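Local coordinates for pyridine nucleotide-disulphide oxidoreductase dimerisation region (Escherichia coli BL21, PDB 6KYY), which is an FAD-containing disulfide reductase of the pyridine nucleotide-disulfide oxidoreductase family (class I), probably involved in resistance to reactive chlorine species, at residues Arg115-Pro119 and Glu120-Glu124; Leu85-Lys88 and Asn89-Leu93; Gln76-Asn79 and Glu80-Phe84. All blocks are in the same frame, centred on the assembly; numbering follows the deposited sequence.

Interaction 1: residues Arg115-Pro119 and Glu120-Glu124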
loop_
_atom_site.group_PDB
_atom_site.type_symbol
_atom_site.label_atom_id
_atom_site.label_comp_id
_atom_site.label_asym_id
_atom_site.label_seq_id
_atom_site.Cartn_x
_atom_site.Cartn_y
_atom_site.Cartn_z
ATOM N N ARG B 115 43.097 3.259 -9.887
ATOM C CA ARG B 115 43.644 4.578 -9.586
ATOM C C ARG B 115 42.503 5.442 -9.068
ATOM O O ARG B 115 41.640 5.867 -9.842
ATOM C CB ARG B 115 44.292 5.214 -10.815
ATOM C CG ARG B 115 45.040 6.508 -10.507
ATOM C CD ARG B 115 45.384 7.284 -11.769
ATOM N NE ARG B 115 45.734 6.404 -12.882
ATOM C CZ ARG B 115 46.979 6.110 -13.240
ATOM N NH1 ARG B 115 47.202 5.301 -14.267
ATOM N NH2 ARG B 115 48.003 6.625 -12.571
ATOM N N VAL B 116 42.491 5.693 -7.765
ATOM C CA VAL B 116 41.496 6.581 -7.177
ATOM C C VAL B 116 42.019 8.007 -7.261
ATOM O O VAL B 116 43.206 8.271 -7.032
ATOM C CB VAL B 116 41.155 6.167 -5.730
ATOM C CG1 VAL B 116 40.974 4.656 -5.642
ATOM C CG2 VAL B 116 42.208 6.637 -4.740
ATOM N N HIS B 117 41.138 8.925 -7.641
ATOM C CA HIS B 117 41.498 10.318 -7.882
ATOM C C HIS B 117 40.946 11.163 -6.739
ATOM O O HIS B 117 39.753 11.479 -6.707
ATOM C CB HIS B 117 40.966 10.796 -9.231
ATOM C CG HIS B 117 41.724 10.261 -10.407
ATOM N ND1 HIS B 117 41.344 9.121 -11.082
ATOM C CD2 HIS B 117 42.836 10.714 -11.032
ATOM C CE1 HIS B 117 42.189 8.894 -12.072
ATOM N NE2 HIS B 117 43.104 9.847 -12.064
ATOM N N ARG B 118 41.815 11.513 -5.798
ATOM C CA ARG B 118 41.508 12.507 -4.786
ATOM C C ARG B 118 42.401 13.716 -5.000
ATOM O O ARG B 118 43.606 13.549 -5.234
ATOM C CB ARG B 118 41.707 11.941 -3.374
ATOM C CG ARG B 118 42.980 11.136 -3.198
ATOM C CD ARG B 118 43.049 10.463 -1.834
ATOM N NE ARG B 118 44.391 10.524 -1.255
ATOM C CZ ARG B 118 44.665 10.302 0.027
ATOM N NH1 ARG B 118 43.690 9.994 0.872
ATOM N NH2 ARG B 118 45.915 10.381 0.466
ATOM N N PRO B 119 41.860 14.937 -4.937
ATOM C CA PRO B 119 42.660 16.123 -5.296
ATOM C C PRO B 119 43.942 16.292 -4.493
ATOM O O PRO B 119 44.759 17.151 -4.848
ATOM C CB PRO B 119 41.696 17.290 -5.039
ATOM C CG PRO B 119 40.335 16.689 -5.149
ATOM C CD PRO B 119 40.459 15.279 -4.641
ATOM N N GLU B 120 44.156 15.503 -3.440
ATOM C CA GLU B 120 45.323 15.641 -2.582
ATOM C C GLU B 120 46.404 14.607 -2.884
ATOM O O GLU B 120 47.260 14.348 -2.030
ATOM C CB GLU B 120 44.897 15.563 -1.114
ATOM C CG GLU B 120 43.659 16.397 -0.776
ATOM C CD GLU B 120 43.789 17.865 -1.170
ATOM O OE1 GLU B 120 44.828 18.252 -1.746
ATOM O OE2 GLU B 120 42.844 18.637 -0.902
ATOM N N GLY B 121 46.389 14.023 -4.070
ATOM C CA GLY B 121 47.369 13.020 -4.457
ATOM C C GLY B 121 46.718 11.654 -4.589
ATOM O O GLY B 121 45.917 11.241 -3.744
ATOM N N ASN B 122 47.078 10.936 -5.650
ATOM C CA ASN B 122 46.403 9.693 -5.989
ATOM C C ASN B 122 46.797 8.560 -5.040
ATOM O O ASN B 122 47.796 8.628 -4.318
ATOM C CB ASN B 122 46.725 9.284 -7.426
ATOM C CG ASN B 122 46.087 10.200 -8.450
ATOM O OD1 ASN B 122 45.134 10.918 -8.150
ATOM N ND2 ASN B 122 46.613 10.178 -9.668
ATOM N N LEU B 123 45.979 7.506 -5.053
ATOM C CA LEU B 123 46.273 6.252 -4.376
ATOM C C LEU B 123 46.112 5.104 -5.365
ATOM O O LEU B 123 45.466 5.241 -6.407
ATOM C CB LEU B 123 45.356 6.009 -3.166
ATOM C CG LEU B 123 45.198 7.077 -2.083
ATOM C CD1 LEU B 123 44.199 6.604 -1.034
ATOM C CD2 LEU B 123 46.534 7.401 -1.443
ATOM N N GLU B 124 46.702 3.962 -5.021
ATOM C CA GLU B 124 46.612 2.751 -5.826
ATOM C C GLU B 124 46.030 1.631 -4.975
ATOM O O GLU B 124 46.502 1.387 -3.859
ATOM C CB GLU B 124 47.983 2.352 -6.379
ATOM C CG GLU B 124 48.241 2.827 -7.803
ATOM C CD GLU B 124 48.584 4.307 -7.877
ATOM O OE1 GLU B 124 49.258 4.813 -6.955
ATOM O OE2 GLU B 124 48.180 4.964 -8.860
#

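Interaction 2: residues Leu85-Lys88 and Asn89-Leu93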
loop_
_atom_site.group_PDB
_atom_site.type_symbol
_atom_site.label_atom_id
_atom_site.label_comp_id
_atom_site.label_asym_id
_atom_site.label_seq_id
_atom_site.Cartn_x
_atom_site.Cartn_y
_atom_site.Cartn_z
ATOM N N LEU B 85 19.619 9.642 5.782
ATOM C CA LEU B 85 19.937 8.333 5.228
ATOM C C LEU B 85 21.323 8.300 4.596
ATOM O O LEU B 85 21.933 7.229 4.521
ATOM C CB LEU B 85 18.869 7.919 4.214
ATOM C CG LEU B 85 17.595 7.365 4.861
ATOM C CD1 LEU B 85 16.386 7.553 3.958
ATOM C CD2 LEU B 85 17.772 5.900 5.231
ATOM N N ARG B 86 21.837 9.447 4.146
ATOM C CA ARG B 86 23.217 9.492 3.673
ATOM C C ARG B 86 24.194 9.244 4.816
ATOM O O ARG B 86 25.169 8.500 4.658
ATOM C CB ARG B 86 23.507 10.836 3.005
ATOM C CG ARG B 86 24.911 10.954 2.429
ATOM C CD ARG B 86 25.257 12.391 2.075
ATOM N NE ARG B 86 24.379 12.931 1.041
ATOM C CZ ARG B 86 24.342 14.211 0.685
ATOM N NH1 ARG B 86 25.137 15.091 1.279
ATOM N NH2 ARG B 86 23.511 14.613 -0.267
ATOM N N ASN B 87 23.946 9.856 5.977
ATOM C CA ASN B 87 24.812 9.637 7.129
ATOM C C ASN B 87 24.641 8.235 7.699
ATOM O O ASN B 87 25.608 7.649 8.200
ATOM C CB ASN B 87 24.532 10.688 8.203
ATOM C CG ASN B 87 25.561 10.675 9.314
ATOM O OD1 ASN B 87 25.303 10.179 10.410
ATOM N ND2 ASN B 87 26.739 11.221 9.035
ATOM N N LYS B 88 23.429 7.682 7.633
ATOM C CA LYS B 88 23.215 6.318 8.106
ATOM C C LYS B 88 23.822 5.303 7.145
ATOM O O LYS B 88 24.365 4.279 7.575
ATOM C CB LYS B 88 21.721 6.057 8.297
ATOM C CG LYS B 88 21.380 4.629 8.703
ATOM C CD LYS B 88 20.950 4.553 10.159
ATOM C CE LYS B 88 20.802 3.111 10.617
ATOM N NZ LYS B 88 22.083 2.553 11.129
ATOM N N ASN B 89 23.748 5.572 5.838
ATOM C CA ASN B 89 24.310 4.642 4.865
ATOM C C ASN B 89 25.831 4.660 4.880
ATOM O O ASN B 89 26.462 3.631 4.609
ATOM C CB ASN B 89 23.797 4.965 3.465
ATOM C CG ASN B 89 22.659 4.065 3.043
ATOM O OD1 ASN B 89 22.866 2.903 2.693
ATOM N ND2 ASN B 89 21.444 4.595 3.082
ATOM N N PHE B 90 26.438 5.808 5.182
ATOM C CA PHE B 90 27.893 5.859 5.282
ATOM C C PHE B 90 28.378 5.125 6.524
ATOM O O PHE B 90 29.328 4.337 6.461
ATOM C CB PHE B 90 28.380 7.308 5.299
ATOM C CG PHE B 90 29.820 7.452 5.705
ATOM C CD1 PHE B 90 30.837 7.094 4.836
ATOM C CD2 PHE B 90 30.159 7.931 6.962
ATOM C CE1 PHE B 90 32.162 7.218 5.206
ATOM C CE2 PHE B 90 31.483 8.055 7.339
ATOM C CZ PHE B 90 32.487 7.698 6.459
ATOM N N HIS B 91 27.731 5.371 7.666
ATOM C CA HIS B 91 28.202 4.793 8.920
ATOM C C HIS B 91 27.949 3.294 8.987
ATOM O O HIS B 91 28.737 2.565 9.600
ATOM C CB HIS B 91 27.542 5.501 10.103
ATOM C CG HIS B 91 28.319 6.675 10.612
ATOM N ND1 HIS B 91 29.363 6.548 11.502
ATOM C CD2 HIS B 91 28.206 7.999 10.353
ATOM C CE1 HIS B 91 29.859 7.743 11.771
ATOM N NE2 HIS B 91 29.174 8.642 11.085
ATOM N N ASN B 92 26.872 2.810 8.363
ATOM C CA ASN B 92 26.600 1.375 8.376
ATOM C C ASN B 92 27.682 0.581 7.656
ATOM O O ASN B 92 27.779 -0.636 7.853
ATOM C CB ASN B 92 25.232 1.089 7.755
ATOM C CG ASN B 92 24.182 0.751 8.795
ATOM O OD1 ASN B 92 24.427 0.856 9.999
ATOM N ND2 ASN B 92 23.006 0.340 8.338
ATOM N N LEU B 93 28.495 1.239 6.830
ATOM C CA LEU B 93 29.658 0.628 6.201
ATOM C C LEU B 93 30.954 0.982 6.918
ATOM O O LEU B 93 31.784 0.104 7.173
ATOM C CB LEU B 93 29.749 1.059 4.731
ATOM C CG LEU B 93 29.146 0.121 3.686
ATOM C CD1 LEU B 93 27.644 0.325 3.589
ATOM C CD2 LEU B 93 29.811 0.335 2.333
#

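Interaction 3: residues Gln76-Asn79 and Glu80-Phe84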
loop_
_atom_site.group_PDB
_atom_site.type_symbol
_atom_site.label_atom_id
_atom_site.label_comp_id
_atom_site.label_asym_id
_atom_site.label_seq_id
_atom_site.Cartn_x
_atom_site.Cartn_y
_atom_site.Cartn_z
ATOM N N GLN B 76 12.945 21.558 2.202
ATOM C CA GLN B 76 13.576 21.483 3.516
ATOM C C GLN B 76 13.435 20.090 4.116
ATOM O O GLN B 76 14.400 19.537 4.655
ATOM C CB GLN B 76 12.971 22.535 4.446
ATOM C CG GLN B 76 13.596 22.578 5.832
ATOM C CD GLN B 76 15.033 23.065 5.811
ATOM O OE1 GLN B 76 15.469 23.713 4.859
ATOM N NE2 GLN B 76 15.777 22.755 6.867
ATOM N N ARG B 77 12.236 19.505 4.031
ATOM C CA ARG B 77 12.048 18.146 4.528
ATOM C C ARG B 77 12.774 17.136 3.651
ATOM O O ARG B 77 13.297 16.133 4.151
ATOM C CB ARG B 77 10.559 17.811 4.609
ATOM C CG ARG B 77 10.260 16.536 5.383
ATOM C CD ARG B 77 8.767 16.270 5.475
ATOM N NE ARG B 77 8.278 15.467 4.356
ATOM C CZ ARG B 77 8.369 14.142 4.290
ATOM N NH1 ARG B 77 8.934 13.462 5.277
ATOM N NH2 ARG B 77 7.894 13.497 3.233
ATOM N N LYS B 78 12.810 17.380 2.338
ATOM C CA LYS B 78 13.578 16.515 1.451
ATOM C C LYS B 78 15.043 16.472 1.869
ATOM O O LYS B 78 15.655 15.399 1.900
ATOM C CB LYS B 78 13.436 16.990 0.005
ATOM C CG LYS B 78 14.348 16.282 -0.985
ATOM C CD LYS B 78 14.980 17.267 -1.954
ATOM C CE LYS B 78 16.446 17.498 -1.629
ATOM N NZ LYS B 78 17.016 18.643 -2.390
ATOM N N ASN B 79 15.613 17.629 2.224
ATOM C CA ASN B 79 17.005 17.665 2.662
ATOM C C ASN B 79 17.211 16.848 3.932
ATOM O O ASN B 79 18.211 16.131 4.061
ATOM C CB ASN B 79 17.450 19.109 2.884
ATOM C CG ASN B 79 17.767 19.826 1.590
ATOM O OD1 ASN B 79 18.012 19.198 0.562
ATOM N ND2 ASN B 79 17.762 21.152 1.635
ATOM N N GLU B 80 16.276 16.941 4.882
ATOM C CA GLU B 80 16.426 16.217 6.141
ATOM C C GLU B 80 16.382 14.709 5.933
ATOM O O GLU B 80 17.041 13.962 6.666
ATOM C CB GLU B 80 15.341 16.648 7.127
ATOM C CG GLU B 80 15.681 17.899 7.920
ATOM C CD GLU B 80 14.515 18.865 8.013
ATOM O OE1 GLU B 80 13.355 18.404 7.964
ATOM O OE2 GLU B 80 14.759 20.084 8.134
ATOM N N VAL B 81 15.618 14.245 4.944
ATOM C CA VAL B 81 15.515 12.812 4.697
ATOM C C VAL B 81 16.738 12.302 3.943
ATOM O O VAL B 81 17.273 11.234 4.261
ATOM C CB VAL B 81 14.208 12.495 3.946
ATOM C CG1 VAL B 81 14.144 11.020 3.589
ATOM C CG2 VAL B 81 13.005 12.895 4.787
ATOM N N VAL B 82 17.208 13.048 2.939
ATOM C CA VAL B 82 18.393 12.607 2.208
ATOM C C VAL B 82 19.622 12.645 3.107
ATOM O O VAL B 82 20.498 11.776 3.015
ATOM C CB VAL B 82 18.597 13.436 0.920
ATOM C CG1 VAL B 82 17.306 13.516 0.113
ATOM C CG2 VAL B 82 19.134 14.834 1.219
ATOM N N ASN B 83 19.702 13.629 4.006
ATOM C CA ASN B 83 20.890 13.774 4.838
ATOM C C ASN B 83 20.904 12.775 5.982
ATOM O O ASN B 83 21.982 12.352 6.414
ATOM C CB ASN B 83 20.984 15.201 5.379
ATOM C CG ASN B 83 21.588 16.167 4.377
ATOM O OD1 ASN B 83 22.589 15.862 3.728
ATOM N ND2 ASN B 83 20.972 17.335 4.236
ATOM N N PHE B 84 19.732 12.388 6.487
ATOM C CA PHE B 84 19.689 11.359 7.517
ATOM C C PHE B 84 20.124 10.009 6.961
ATOM O O PHE B 84 20.911 9.295 7.592
ATOM C CB PHE B 84 18.288 11.256 8.117
ATOM C CG PHE B 84 18.157 10.178 9.155
ATOM C CD1 PHE B 84 18.400 10.454 10.489
ATOM C CD2 PHE B 84 17.808 8.885 8.795
ATOM C CE1 PHE B 84 18.291 9.463 11.447
ATOM C CE2 PHE B 84 17.704 7.891 9.746
ATOM C CZ PHE B 84 17.942 8.180 11.074
#

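Interaction 1: residues Arg115-Pro119 and Glu120-Glu124
Strands 113-116 and 123-127 run antiparallel here, Val116 facing Leu123 as a hydrogen-bonded pair and Arg115 facing Glu124 as a non-hydrogen-bonded one, and a type I turn from Arg118 to Gly121 joins them. Both backbone bonds of the Val116-Leu123 pair are weak, Val116 N reaching Leu123 O at 3.3 Å and Leu123 N reaching Val116 O at 3.5 Å. The turn is closed by Gly121 N on Arg118 O at 3.1 Å. Arg118 then reaches back over it: with CG between its backbone N and carbonyl carbon (chi1 44°), the chain brings NE to Gly121 O at 3.0 Å, the oxygen lying in the guanidinium plane. The Leu123 methyl CD2 lies over one face of the Arg118 guanidinium, toward its rim, 3.6 Å from Arg118 NH2; bond and methyl together probably limit how the group can turn. On the same side of the hairpin, Val116 CG2 packs against Leu123 CB at 3.6 Å. Arg115 and Glu124 lie alongside on the other side, their flat ends 82° apart; Arg115 NH2 and Glu124 OE2 are 4.1 Å from each other, and no N-H points at the oxygen. The salt bridge of Arg115 goes instead through NE to Glu107. His117 bonds Gln105 O through ND1, so this edge of the hairpin is bonded to Gln105 and Glu107 and touches Ile109, while strand 123-127 continues into the sheet beside strand 10-16.

Interaction 2: residues Leu85-Lys88 and Asn89-Leu93
Asn89 turns its amide back on the preceding helical turn and grips Leu85 O twice, through ND2 at 3.0 Å and through its own backbone N at 2.8 Å. The two donors come from opposite faces of the carbonyl plane, while Leu85 O lies close to the plane of the Asn89 amide. The other end of that amide, OD1, accepts from Lys23, so both ends of the group are held and its rotation is fixed. Lys88 leaves the backbone with CG anti to N (chi1 176°), bends at chi2 and chi4, and curls round to place NZ 3.1 Å from Asn92 OD1, well above the plane of that amide. Asn87 and His91, one turn apart, lie side by side and point the same way, amide and ring planes 57° apart. Asn87 OD1 comes within 3.6 Å of His91 CD2, and the ring edge also faces Asn87 O in its plane. On another flank Phe90 stacks on Tyr46 of the FAD-binding site, and Arg86 bonds Asn52 of helix 49-53 through NE. The i, i+4 spacing of Asn87 and His91 on one helix face at the surface is a common way for a helix to bind a metal, and both belong to a copper(II) site seen in this structure.

Interaction 3: residues Gln76-Asn79 and Glu80-Phe84
Asn83 N donates to Asn79 O at 2.9 Å, the shortest sound polar bond between the two segments and part of the i to i+4 pattern of the helix. Val82 N repeats it on Lys78 O at 3.0 Å, an almost straight bond with an N-H...O angle of 168°. The same i, i+4 spacing lets the side chains of Gln76 and Glu80 bond: Gln76 NE2 meets Glu80 OE2 at 3.1 Å on the anti side of the carboxylate, tilted out of its plane, and the two flat groups stand 69° apart. A bend at chi2 (68°) swings the Gln76 amide along the helix toward this oxygen. Arg77 and Val81 run alongside, pointing the same way, with Arg77 NH1 4.1 Å from the Val81 CG2 methyl. The guanidinium is held from beyond the helix: NE forms a salt bridge with Asp64, and NH1 and NH2 bond the carbonyls of Arg376 and Val377 of the second subunit. Lys78 packs its CG against Val82 CG1 and carries NZ to Leu159 O, with a weak bond to Asn79 OD1. The chemistry thus divides round the helix: a neutral amide probably helps to orient the Glu80 carboxylate on the exposed flank, whereas the buried flank and the subunit interface use aliphatic stems whose charged ends are met by carbonyls and one acid.

In the fold
Following the chain, interaction 3 comes first, then interaction 2 directly after it on the same helix 71-94, and interaction 1 last, past strand 99-103. The three stand in series; none encloses or crosses another. Interactions 3 and 2 are adjoining stretches of one helix, their centres about 14 Å apart, and neither closes a loop beyond the helical turn. Both reach the second subunit; the first packs on helix 55-65, the second on helices 49-53 and 20-31 and strand 99-103. Interaction 1 closes the short turn of the hairpin formed by strands 113-116 and 123-127, its centre about 23 Å from the centre of interaction 2.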